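PDB 1I3S: early 35 kDa protein, which inhibits host caspases and so blocks the apoptotic response of infected insect cells, and also suppresses the antiviral RNA interference of the host. Local coordinates for residues 43-48 and 135-140; 50-55 and 93-98. The protein carries 1 engineered substitution. All blocks are in the same frame, centred on the assembly; numbering follows the deposited sequence.

Contact 1. Residues 43-48 and 135-140; sequences LMMFNI and YCLPKL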
# COMPACT_ATOMS: atom_id res chain seq x y z
N LEU A 43 11.40 12.00 -4.42
CA LEU A 43 10.04 12.13 -5.00
C LEU A 43 9.18 10.92 -4.72
O LEU A 43 9.63 9.76 -4.80
CB LEU A 43 10.14 12.30 -6.51
CG LEU A 43 9.24 13.27 -7.27
CD1 LEU A 43 8.98 12.68 -8.64
CD2 LEU A 43 7.93 13.55 -6.57
N MET A 44 7.92 11.18 -4.40
CA MET A 44 6.91 10.12 -4.15
C MET A 44 5.69 10.60 -4.85
O MET A 44 5.29 11.76 -4.69
CB MET A 44 6.56 9.99 -2.67
CG MET A 44 7.64 9.50 -1.76
SD MET A 44 6.83 9.18 -0.18
CE MET A 44 6.25 10.80 0.27
N MET A 45 5.04 9.73 -5.61
CA MET A 45 3.83 10.15 -6.32
C MET A 45 2.89 9.04 -6.24
O MET A 45 3.29 7.88 -6.36
CB MET A 45 4.15 10.47 -7.79
CG MET A 45 5.10 11.65 -8.01
SD MET A 45 5.67 11.73 -9.72
CE MET A 45 4.11 11.79 -10.57
N PHE A 46 1.61 9.34 -6.05
CA PHE A 46 0.60 8.27 -5.98
C PHE A 46 -0.72 8.85 -6.29
O PHE A 46 -0.89 10.07 -6.25
CB PHE A 46 0.61 7.64 -4.58
CG PHE A 46 0.30 8.60 -3.49
CD1 PHE A 46 -1.01 9.07 -3.29
CD2 PHE A 46 1.32 9.08 -2.68
CE1 PHE A 46 -1.28 9.99 -2.29
CE2 PHE A 46 1.06 10.00 -1.68
CZ PHE A 46 -0.24 10.46 -1.48
N ASN A 47 -1.70 8.01 -6.61
CA ASN A 47 -3.03 8.53 -6.95
C ASN A 47 -3.86 8.68 -5.73
O ASN A 47 -3.57 8.04 -4.67
CB ASN A 47 -3.74 7.61 -7.97
CG ASN A 47 -3.10 7.67 -9.33
OD1 ASN A 47 -3.05 8.74 -9.96
ND2 ASN A 47 -2.59 6.55 -9.81
N ILE A 48 -4.90 9.51 -5.84
CA ILE A 48 -5.82 9.76 -4.73
C ILE A 48 -7.08 10.16 -5.42
O ILE A 48 -7.04 10.83 -6.49
CB ILE A 48 -5.21 10.85 -3.77
CG1 ILE A 48 -5.98 10.90 -2.46
CG2 ILE A 48 -5.21 12.24 -4.42
CD1 ILE A 48 -5.23 11.72 -1.42
N TYR A 135 9.03 6.12 -16.46
CA TYR A 135 8.60 4.89 -15.73
C TYR A 135 7.51 5.03 -14.71
O TYR A 135 6.89 4.02 -14.33
CB TYR A 135 9.82 4.25 -15.04
CG TYR A 135 10.94 3.88 -15.98
CD1 TYR A 135 12.26 4.22 -15.69
CD2 TYR A 135 10.68 3.19 -17.17
CE1 TYR A 135 13.29 3.90 -16.55
CE2 TYR A 135 11.71 2.86 -18.05
CZ TYR A 135 13.02 3.22 -17.73
OH TYR A 135 14.05 2.94 -18.60
N CYS A 136 7.25 6.25 -14.24
CA CYS A 136 6.22 6.48 -13.19
C CYS A 136 4.92 7.07 -13.63
O CYS A 136 3.82 6.51 -13.41
CB CYS A 136 6.79 7.40 -12.11
SG CYS A 136 7.23 6.62 -10.57
N LEU A 137 5.03 8.23 -14.26
CA LEU A 137 3.87 8.98 -14.73
C LEU A 137 2.86 8.17 -15.45
O LEU A 137 1.66 8.33 -15.23
CB LEU A 137 4.36 10.14 -15.60
CG LEU A 137 3.47 11.37 -15.84
CD1 LEU A 137 2.84 11.86 -14.54
CD2 LEU A 137 4.35 12.46 -16.44
N PRO A 138 3.30 7.27 -16.35
CA PRO A 138 2.31 6.46 -17.07
C PRO A 138 1.36 5.72 -16.17
O PRO A 138 0.16 5.54 -16.51
CB PRO A 138 3.19 5.52 -17.90
CG PRO A 138 4.39 6.34 -18.18
CD PRO A 138 4.66 7.00 -16.86
N LYS A 139 1.86 5.28 -15.02
CA LYS A 139 1.04 4.53 -14.05
C LYS A 139 0.08 5.41 -13.33
O LYS A 139 -0.98 4.94 -12.83
CB LYS A 139 1.95 3.83 -13.04
CG LYS A 139 2.47 2.50 -13.53
CD LYS A 139 1.30 1.55 -13.78
CE LYS A 139 1.76 0.24 -14.38
NZ LYS A 139 0.58 -0.60 -14.74
N LEU A 140 0.40 6.70 -13.28
CA LEU A 140 -0.45 7.66 -12.55
C LEU A 140 -1.34 8.48 -13.39
O LEU A 140 -2.11 9.30 -12.84
CB LEU A 140 0.43 8.57 -11.70
CG LEU A 140 1.42 7.79 -10.84
CD1 LEU A 140 2.44 8.73 -10.29
CD2 LEU A 140 0.69 7.04 -9.73
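M45 and L140 carry this buried contact, in which an outermost strand of a four-stranded antiparallel sheet, residues 42-48, receives the short helical turn 137-140 on one of its faces. M45 starts toward the turn with CG beside the backbone N and anti to the carbonyl carbon (chi1 -64°), continues extended, and bends at chi3 (56°), so that the chain hooks round one branch of L140. CD1 of L140 therefore meets M45 at both ends, 3.5 Å from its CB and 3.5 Å from its CE. The same methyl CE also comes to L137, whose CD1 lies 4.2 Å away; L137 leaves the backbone pointing away from the strand and only its branched end returns. The other fork of L140, CD2, settles further along the strand, 3.9 Å from CA of F46 and beside the side chain of N47. F46 itself turns to the other face of the sheet, where its ring meets those of Y29 and F168. Bonds from K139 N to C136 O (2.8 Å) and from L140 N to L137 O hold the turn together. F114 and L110, from the helices 114-120 and 107-112, touch both M45 and L137 and extend the apolar packing. L43, M45, C136 and L140, together with Y132 and A182, line the pocket of a dithiothreitol molecule, probably from the crystallisation liquor: its S1 is covalently linked to C136 SG, and its O2 is hydrogen-bonded to the backbone O of M45.

Contact 2. Residues 50-55 and 93-98; sequences GPIRSV and KYFKDE
Strands 52-55 and 93-96 run almost parallel, at 7° with their axes 7.5 Å apart, but they belong to different sheets and meet through side chains rather than backbone pairing. F95 is the centre of the contact: its CG lies beside the backbone N (chi1 -54°), which sends the ring across to residues 52-55. CG2 of V55 packs at the root of the ring, 3.5 Å from CG of F95. Further out, CG2 of I52 makes an off-centre CH-pi contact, 4.3 Å from the centroid of the F95 ring and 28° from the normal. CE2 of F95, beside the ring's outer end, comes obliquely to the R53-S54 peptide, 3.5 Å from C of R53. That peptide belongs to a classic beta bulge, in which R53 and S54 both face E169; R53 NE also forms a salt bridge to this glutamate, which lies outside the two segments. Strand 166-170 thus borders residues 52-55 as their antiparallel neighbour, while strand 100-106 pairs with 93-96. I52 touches both sheets, resting on F168 of the first and on C104 and A150 of the second, and on the other side of strand 93-96 Y94 meets H121, just past the helix 114-120.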
# COMPACT_ATOMS: atom_id res chain seq x y z
N GLY A 50 -9.53 12.36 -4.97
CA GLY A 50 -10.17 13.65 -4.83
C GLY A 50 -9.10 14.62 -4.47
O GLY A 50 -7.97 14.21 -4.08
N PRO A 51 -9.37 15.92 -4.56
CA PRO A 51 -8.34 16.92 -4.22
C PRO A 51 -8.06 17.02 -2.74
O PRO A 51 -8.99 16.97 -1.90
CB PRO A 51 -8.90 18.20 -4.84
CG PRO A 51 -10.40 18.02 -4.63
CD PRO A 51 -10.65 16.56 -4.96
N ILE A 52 -6.78 17.18 -2.40
CA ILE A 52 -6.29 17.28 -0.99
C ILE A 52 -6.50 18.68 -0.46
O ILE A 52 -6.34 19.67 -1.20
CB ILE A 52 -4.77 16.97 -0.95
CG1 ILE A 52 -4.52 15.51 -1.34
CG2 ILE A 52 -4.16 17.40 0.42
CD1 ILE A 52 -3.09 15.33 -1.93
N ARG A 53 -6.81 18.82 0.83
CA ARG A 53 -7.01 20.17 1.41
C ARG A 53 -6.17 20.50 2.61
O ARG A 53 -6.24 21.64 3.16
CB ARG A 53 -8.48 20.38 1.75
CG ARG A 53 -9.03 19.42 2.74
CD ARG A 53 -10.52 19.65 2.79
NE ARG A 53 -11.06 19.46 4.12
CZ ARG A 53 -12.18 20.02 4.56
NH1 ARG A 53 -12.89 20.81 3.77
NH2 ARG A 53 -12.57 19.77 5.80
N SER A 54 -5.34 19.54 3.03
CA SER A 54 -4.49 19.74 4.21
C SER A 54 -3.51 18.63 4.30
O SER A 54 -3.85 17.46 4.05
CB SER A 54 -5.37 19.73 5.46
OG SER A 54 -4.83 20.51 6.50
N VAL A 55 -2.28 18.95 4.66
CA VAL A 55 -1.24 17.93 4.80
C VAL A 55 -0.58 18.18 6.09
O VAL A 55 -0.21 19.32 6.42
CB VAL A 55 -0.17 18.02 3.71
CG1 VAL A 55 0.87 16.92 3.94
CG2 VAL A 55 -0.79 17.90 2.34
N LYS A 93 -2.57 22.64 -6.13
CA LYS A 93 -2.60 23.09 -4.72
C LYS A 93 -1.33 22.74 -4.03
O LYS A 93 -0.85 21.61 -4.15
CB LYS A 93 -3.80 22.48 -4.01
CG LYS A 93 -5.06 22.62 -4.84
CD LYS A 93 -6.32 22.83 -3.98
CE LYS A 93 -6.80 21.57 -3.30
NZ LYS A 93 -8.07 21.83 -2.58
N TYR A 94 -0.75 23.69 -3.30
CA TYR A 94 0.53 23.44 -2.61
C TYR A 94 0.43 23.33 -1.16
O TYR A 94 -0.46 23.93 -0.54
CB TYR A 94 1.54 24.54 -2.95
CG TYR A 94 2.11 24.43 -4.35
CD1 TYR A 94 1.37 24.83 -5.46
CD2 TYR A 94 3.37 23.84 -4.56
CE1 TYR A 94 1.86 24.64 -6.75
CE2 TYR A 94 3.86 23.64 -5.86
CZ TYR A 94 3.10 24.04 -6.94
OH TYR A 94 3.57 23.77 -8.22
N PHE A 95 1.34 22.55 -0.57
CA PHE A 95 1.42 22.32 0.91
C PHE A 95 2.88 22.12 1.23
O PHE A 95 3.48 21.11 0.82
CB PHE A 95 0.61 21.08 1.34
CG PHE A 95 -0.82 21.11 0.89
CD1 PHE A 95 -1.17 20.64 -0.38
CD2 PHE A 95 -1.81 21.64 1.71
CE1 PHE A 95 -2.48 20.71 -0.81
CE2 PHE A 95 -3.12 21.72 1.27
CZ PHE A 95 -3.46 21.25 0.02
N LYS A 96 3.49 23.04 1.97
CA LYS A 96 4.93 22.93 2.27
C LYS A 96 5.28 22.89 3.69
O LYS A 96 4.46 23.17 4.59
CB LYS A 96 5.67 24.06 1.57
CG LYS A 96 5.51 24.00 0.05
CD LYS A 96 5.95 25.29 -0.66
CE LYS A 96 5.55 25.27 -2.14
NZ LYS A 96 5.89 26.52 -2.87
N ASP A 97 6.53 22.52 3.94
CA ASP A 97 7.06 22.40 5.30
C ASP A 97 8.55 22.58 5.21
O ASP A 97 9.11 22.62 4.09
CB ASP A 97 6.70 21.01 5.84
CG ASP A 97 7.29 20.73 7.20
OD1 ASP A 97 8.42 20.16 7.27
OD2 ASP A 97 6.60 21.09 8.20
N GLU A 98 9.22 22.68 6.34
CA GLU A 98 10.68 22.88 6.29
C GLU A 98 11.33 21.73 5.60
O GLU A 98 12.45 21.87 5.05
CB GLU A 98 11.26 23.05 7.71

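How the contacts relate
Strand 42-48 leads through a short turn into strand 52-57, so the first segments of the two contacts follow directly in sequence but join different sheets. The chain then passes through helix 61-75 to strand 93-96, where contact 2 closes the inner loop. It continues through strand 100-106 and the helices 107-112, 114-120 and 126-135 before residues 135-140 close the outer loop at contact 1. Contact 2 is thus nested inside contact 1, with their centres about 17 Å apart. The two contacts involve opposite outermost strands of the four-stranded sheet: contact 1 joins 42-48 to a helical turn, whereas contact 2 joins 93-96 to the larger mixed sheet that holds 52-57.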